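Local coordinates for chloromuconate cycloisomerase (Rhodococcus opacus, PDB 4M0X), which is a cycloisomerase of the enolase superfamily, pairing an N-terminal capping domain with a manganese-binding barrel domain, at residues E61-L74 with M93-I107. Numbering follows the deposited sequence.
Sequences ESVETIKTIIDQYL and MDGLVFGNSVAKAAI
Ile66 and Ala103 mark the close point of two helices, their CA atoms 5.4 Å apart, where the axes of helix 63-74 and the 101-107 turns cross at -60° with a closest approach of 9.3 Å. Ala103 is small enough to enter as a knob among Ile66, Ile69, Ile70 and Leu74, its CB 4.0 Å from Leu74 CD1. The reverse knob is Leu74, which sits among Met93, Ala103, Lys104 and Ile107; its CB and CD1 branch meet Ile107 CD1, while CD2 lies 3.7 Å from Met93 CG. Ile70 and Ile107 run alongside with reversed directions, Ile70 CG2 near Ile107 CD1, and Ile66 CD1 reaches Val102 CG1 at 3.8 Å.

Just before helix 63-74, Glu61 has CG beside its backbone N, anti to the carbonyl carbon, and an extended chain that carries the carboxylate to the start of helix 101-118. Val102 N gives OE2 a nearly straight bond of 2.6 Å (173° at the hydrogen), arriving on the syn side but 29° out of the carboxylate plane; Ala103 N adds a weak bond to OE1. A negative group at these first-turn N-H groups would be favoured by the helix dipole. Asn100 occupies the N-cap, but its side chain does not cap the helix: OD1 packs against Ile69 CG1 at 3.5 Å, and ND2 bonds to Phe98 O and to Gly60 O of the second subunit.

Both helices belong to the capping domain, packed on its antiparallel sheet: Ile66 touches Val34 of strand 27-40 and, with Val102 and Ala106, Ala50 of strand 45-51, while Ile70 reaches Val36 of strand 27-40 and Ala10 of strand 5-17.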
loop_
_atom_site.group_PDB
_atom_site.type_symbol
_atom_site.label_atom_id
_atom_site.label_comp_id
_atom_site.label_asym_id
_atom_site.label_seq_id
_atom_site.Cartn_x
_atom_site.Cartn_y
_atom_site.Cartn_z
ATOM N N GLU A 61 2.777 23.138 28.305
ATOM C CA GLU A 61 2.480 24.516 28.638
ATOM C C GLU A 61 2.150 24.538 30.120
ATOM O O GLU A 61 1.670 23.527 30.651
ATOM C CB GLU A 61 1.329 25.054 27.771
ATOM C CG GLU A 61 1.625 24.980 26.271
ATOM C CD GLU A 61 0.829 25.960 25.403
ATOM O OE1 GLU A 61 0.976 27.199 25.590
ATOM O OE2 GLU A 61 0.089 25.498 24.495
ATOM N N SER A 62 2.465 25.660 30.781
ATOM C CA SER A 62 2.104 25.914 32.189
ATOM C C SER A 62 1.550 27.323 32.372
ATOM O O SER A 62 1.912 28.232 31.622
ATOM C CB SER A 62 3.320 25.758 33.087
ATOM O OG SER A 62 4.200 26.869 32.976
ATOM N N VAL A 63 0.711 27.540 33.379
ATOM C CA VAL A 63 0.205 28.904 33.581
ATOM C C VAL A 63 1.336 29.945 33.702
ATOM O O VAL A 63 1.188 31.064 33.228
ATOM C CB VAL A 63 -0.774 29.039 34.768
ATOM C CG1 VAL A 63 -2.032 28.223 34.525
ATOM C CG2 VAL A 63 -0.112 28.665 36.082
ATOM N N GLU A 64 2.462 29.557 34.301
ATOM C CA GLU A 64 3.561 30.477 34.542
ATOM C C GLU A 64 4.212 30.854 33.229
ATOM O O GLU A 64 4.465 32.021 32.994
ATOM C CB GLU A 64 4.595 29.883 35.512
ATOM C CG GLU A 64 4.123 29.735 36.957
ATOM C CD GLU A 64 3.271 28.499 37.174
ATOM O OE1 GLU A 64 3.005 27.767 36.182
ATOM O OE2 GLU A 64 2.861 28.247 38.332
ATOM N N THR A 65 4.448 29.880 32.359
ATOM C CA THR A 65 5.104 30.152 31.083
ATOM C C THR A 65 4.141 30.711 30.065
ATOM O O THR A 65 4.557 31.432 29.137
ATOM C CB THR A 65 5.766 28.915 30.481
ATOM O OG1 THR A 65 4.752 27.968 30.112
ATOM C CG2 THR A 65 6.725 28.306 31.463
ATOM N N ILE A 66 2.857 30.395 30.232
ATOM C CA ILE A 66 1.852 30.954 29.326
ATOM C C ILE A 66 1.867 32.461 29.458
ATOM O O ILE A 66 2.013 33.162 28.450
ATOM C CB ILE A 66 0.431 30.401 29.547
ATOM C CG1 ILE A 66 0.266 29.043 28.890
ATOM C CG2 ILE A 66 -0.622 31.341 28.988
ATOM C CD1 ILE A 66 -0.797 28.236 29.609
ATOM N N LYS A 67 1.776 32.952 30.693
ATOM C CA LYS A 67 1.798 34.393 30.921
ATOM C C LYS A 67 2.972 35.026 30.168
ATOM O O LYS A 67 2.786 35.967 29.399
ATOM C CB LYS A 67 1.884 34.733 32.402
ATOM C CG LYS A 67 1.989 36.229 32.642
ATOM C CD LYS A 67 1.995 36.594 34.119
ATOM C CE LYS A 67 2.457 38.031 34.366
ATOM N NZ LYS A 67 1.529 39.052 33.814
ATOM N N THR A 68 4.170 34.475 30.359
ATOM C CA THR A 68 5.364 35.048 29.771
ATOM C C THR A 68 5.320 35.114 28.258
ATOM O O THR A 68 5.723 36.119 27.693
ATOM C CB THR A 68 6.599 34.294 30.235
ATOM O OG1 THR A 68 6.622 34.360 31.652
ATOM C CG2 THR A 68 7.875 34.945 29.703
ATOM N N ILE A 69 4.819 34.057 27.614
ATOM C CA ILE A 69 4.758 33.980 26.145
ATOM C C ILE A 69 3.783 35.014 25.641
ATOM O O ILE A 69 4.039 35.721 24.655
ATOM C CB ILE A 69 4.346 32.570 25.670
ATOM C CG1 ILE A 69 5.517 31.594 25.782
ATOM C CG2 ILE A 69 3.853 32.580 24.244
ATOM C CD1 ILE A 69 6.710 31.952 24.912
ATOM N N ILE A 70 2.674 35.122 26.355
ATOM C CA ILE A 70 1.687 36.133 26.041
ATOM C C ILE A 70 2.284 37.538 26.222
ATOM O O ILE A 70 2.343 38.305 25.248
ATOM C CB ILE A 70 0.396 35.926 26.839
ATOM C CG1 ILE A 70 -0.320 34.668 26.319
ATOM C CG2 ILE A 70 -0.515 37.122 26.704
ATOM C CD1 ILE A 70 -1.426 34.137 27.211
ATOM N N ASP A 71 2.743 37.853 27.443
ATOM C CA ASP A 71 3.274 39.200 27.760
ATOM C C ASP A 71 4.405 39.539 26.825
ATOM O O ASP A 71 4.369 40.593 26.232
ATOM C CB ASP A 71 3.743 39.366 29.213
ATOM C CG ASP A 71 2.600 39.517 30.186
ATOM O OD1 ASP A 71 1.461 39.808 29.767
ATOM O OD2 ASP A 71 2.813 39.322 31.394
ATOM N N GLN A 72 5.374 38.639 26.648
ATOM C CA GLN A 72 6.597 39.033 25.976
ATOM C C GLN A 72 6.612 38.801 24.477
ATOM O O GLN A 72 7.070 39.696 23.734
ATOM C CB GLN A 72 7.817 38.399 26.623
ATOM C CG GLN A 72 9.138 38.785 25.978
ATOM C CD GLN A 72 10.341 38.188 26.695
ATOM O OE1 GLN A 72 10.234 37.680 27.825
ATOM N NE2 GLN A 72 11.505 38.260 26.042
ATOM N N TYR A 73 6.154 37.625 24.023
ATOM C CA TYR A 73 6.332 37.284 22.596
ATOM C C TYR A 73 5.102 37.375 21.736
ATOM O O TYR A 73 5.207 37.532 20.518
ATOM C CB TYR A 73 6.979 35.919 22.399
ATOM C CG TYR A 73 8.353 35.813 22.991
ATOM C CD1 TYR A 73 9.485 36.140 22.245
ATOM C CD2 TYR A 73 8.520 35.384 24.303
ATOM C CE1 TYR A 73 10.750 36.043 22.788
ATOM C CE2 TYR A 73 9.777 35.283 24.863
ATOM C CZ TYR A 73 10.884 35.604 24.101
ATOM O OH TYR A 73 12.115 35.475 24.675
ATOM N N LEU A 74 3.935 37.249 22.353
ATOM C CA LEU A 74 2.701 37.323 21.587
ATOM C C LEU A 74 2.175 38.744 21.519
ATOM O O LEU A 74 1.708 39.163 20.473
ATOM C CB LEU A 74 1.654 36.338 22.147
ATOM C CG LEU A 74 1.925 34.840 21.868
ATOM C CD1 LEU A 74 0.797 33.914 22.312
ATOM C CD2 LEU A 74 2.229 34.623 20.404
ATOM N N MET A 93 0.843 35.436 15.239
ATOM C CA MET A 93 1.291 34.702 16.425
ATOM C C MET A 93 2.097 33.444 16.055
ATOM O O MET A 93 3.152 33.144 16.666
ATOM C CB MET A 93 0.112 34.394 17.340
ATOM C CG MET A 93 -0.485 35.610 18.063
ATOM S SD MET A 93 -1.824 35.100 19.185
ATOM C CE MET A 93 -3.212 34.845 18.075
ATOM N N ASP A 94 1.636 32.744 15.017
ATOM C CA ASP A 94 2.315 31.546 14.497
ATOM C C ASP A 94 3.680 31.886 13.964
ATOM O O ASP A 94 4.628 31.135 14.159
ATOM C CB ASP A 94 1.500 30.895 13.389
ATOM C CG ASP A 94 0.254 30.186 13.906
ATOM O OD1 ASP A 94 0.034 30.048 15.149
ATOM O OD2 ASP A 94 -0.516 29.759 13.028
ATOM N N GLY A 95 3.766 33.024 13.297
ATOM C CA GLY A 95 5.019 33.538 12.773
ATOM C C GLY A 95 6.060 33.873 13.819
ATOM O O GLY A 95 7.242 33.746 13.542
ATOM N N LEU A 96 5.641 34.291 15.017
ATOM C CA LEU A 96 6.602 34.549 16.127
ATOM C C LEU A 96 6.811 33.376 17.070
ATOM O O LEU A 96 7.915 33.193 17.580
ATOM C CB LEU A 96 6.228 35.772 16.988
ATOM C CG LEU A 96 5.905 37.071 16.269
ATOM C CD1 LEU A 96 5.674 38.189 17.265
ATOM C CD2 LEU A 96 7.009 37.417 15.276
ATOM N N VAL A 97 5.758 32.606 17.348
ATOM C CA VAL A 97 5.951 31.483 18.264
ATOM C C VAL A 97 5.415 30.169 17.756
ATOM O O VAL A 97 4.236 30.033 17.427
ATOM C CB VAL A 97 5.596 31.788 19.763
ATOM C CG1 VAL A 97 4.655 32.952 19.894
ATOM C CG2 VAL A 97 5.038 30.574 20.496
ATOM N N PHE A 98 6.302 29.206 17.661
ATOM C CA PHE A 98 5.871 27.871 17.351
ATOM C C PHE A 98 5.138 27.263 18.562
ATOM O O PHE A 98 5.528 27.470 19.712
ATOM C CB PHE A 98 7.063 26.997 16.936
ATOM C CG PHE A 98 6.668 25.613 16.557
ATOM C CD1 PHE A 98 6.141 25.357 15.292
ATOM C CD2 PHE A 98 6.724 24.574 17.503
ATOM C CE1 PHE A 98 5.716 24.081 14.962
ATOM C CE2 PHE A 98 6.300 23.287 17.179
ATOM C CZ PHE A 98 5.792 23.044 15.906
ATOM N N GLY A 99 4.081 26.509 18.289
ATOM C CA GLY A 99 3.398 25.787 19.326
ATOM C C GLY A 99 2.747 26.766 20.271
ATOM O O GLY A 99 2.173 27.744 19.827
ATOM N N ASN A 100 2.851 26.516 21.572
ATOM C CA ASN A 100 2.209 27.362 22.573
ATOM C C ASN A 100 0.775 27.670 22.194
ATOM O O ASN A 100 0.383 28.833 22.076
ATOM C CB ASN A 100 3.020 28.639 22.842
ATOM C CG ASN A 100 4.351 28.350 23.542
ATOM O OD1 ASN A 100 4.470 28.439 24.763
ATOM N ND2 ASN A 100 5.344 27.988 22.773
ATOM N N SER A 101 -0.001 26.605 22.003
ATOM C CA SER A 101 -1.383 26.720 21.557
ATOM C C SER A 101 -2.342 27.184 22.660
ATOM O O SER A 101 -3.362 27.814 22.401
ATOM C CB SER A 101 -1.849 25.394 20.978
ATOM O OG SER A 101 -1.139 25.086 19.788
ATOM N N VAL A 102 -2.018 26.894 23.903
ATOM C CA VAL A 102 -2.922 27.282 24.969
ATOM C C VAL A 102 -2.810 28.777 25.132
ATOM O O VAL A 102 -3.813 29.469 25.294
ATOM C CB VAL A 102 -2.605 26.507 26.258
ATOM C CG1 VAL A 102 -3.553 26.889 27.381
ATOM C CG2 VAL A 102 -2.692 25.003 25.978
ATOM N N ALA A 103 -1.577 29.268 25.041
ATOM C CA ALA A 103 -1.289 30.712 24.980
ATOM C C ALA A 103 -2.017 31.372 23.825
ATOM O O ALA A 103 -2.713 32.362 24.030
ATOM C CB ALA A 103 0.193 30.956 24.864
ATOM N N LYS A 104 -1.888 30.813 22.621
ATOM C CA LYS A 104 -2.543 31.411 21.444
ATOM C C LYS A 104 -4.051 31.362 21.603
ATOM O O LYS A 104 -4.732 32.358 21.334
ATOM C CB LYS A 104 -2.106 30.746 20.143
ATOM C CG LYS A 104 -0.622 30.886 19.834
ATOM C CD LYS A 104 -0.165 29.864 18.790
ATOM C CE LYS A 104 1.263 30.148 18.352
ATOM N NZ LYS A 104 1.490 29.572 17.002
ATOM N N ALA A 105 -4.569 30.234 22.088
ATOM C CA ALA A 105 -6.018 30.059 22.305
ATOM C C ALA A 105 -6.634 31.138 23.182
ATOM O O ALA A 105 -7.721 31.611 22.879
ATOM C CB ALA A 105 -6.338 28.682 22.865
ATOM N N ALA A 106 -5.945 31.552 24.241
ATOM C CA ALA A 106 -6.539 32.509 25.172
ATOM C C ALA A 106 -6.702 33.880 24.515
ATOM O O ALA A 106 -7.733 34.536 24.699
ATOM C CB ALA A 106 -5.733 32.603 26.453
ATOM N N ILE A 107 -5.696 34.281 23.727
ATOM C CA ILE A 107 -5.749 35.491 22.904
ATOM C C ILE A 107 -6.752 35.417 21.745
ATOM O O ILE A 107 -7.581 36.328 21.575
ATOM C CB ILE A 107 -4.397 35.771 22.300
ATOM C CG1 ILE A 107 -3.418 36.034 23.426
ATOM C CG2 ILE A 107 -4.486 36.922 21.302
ATOM C CD1 ILE A 107 -2.019 36.434 22.979
#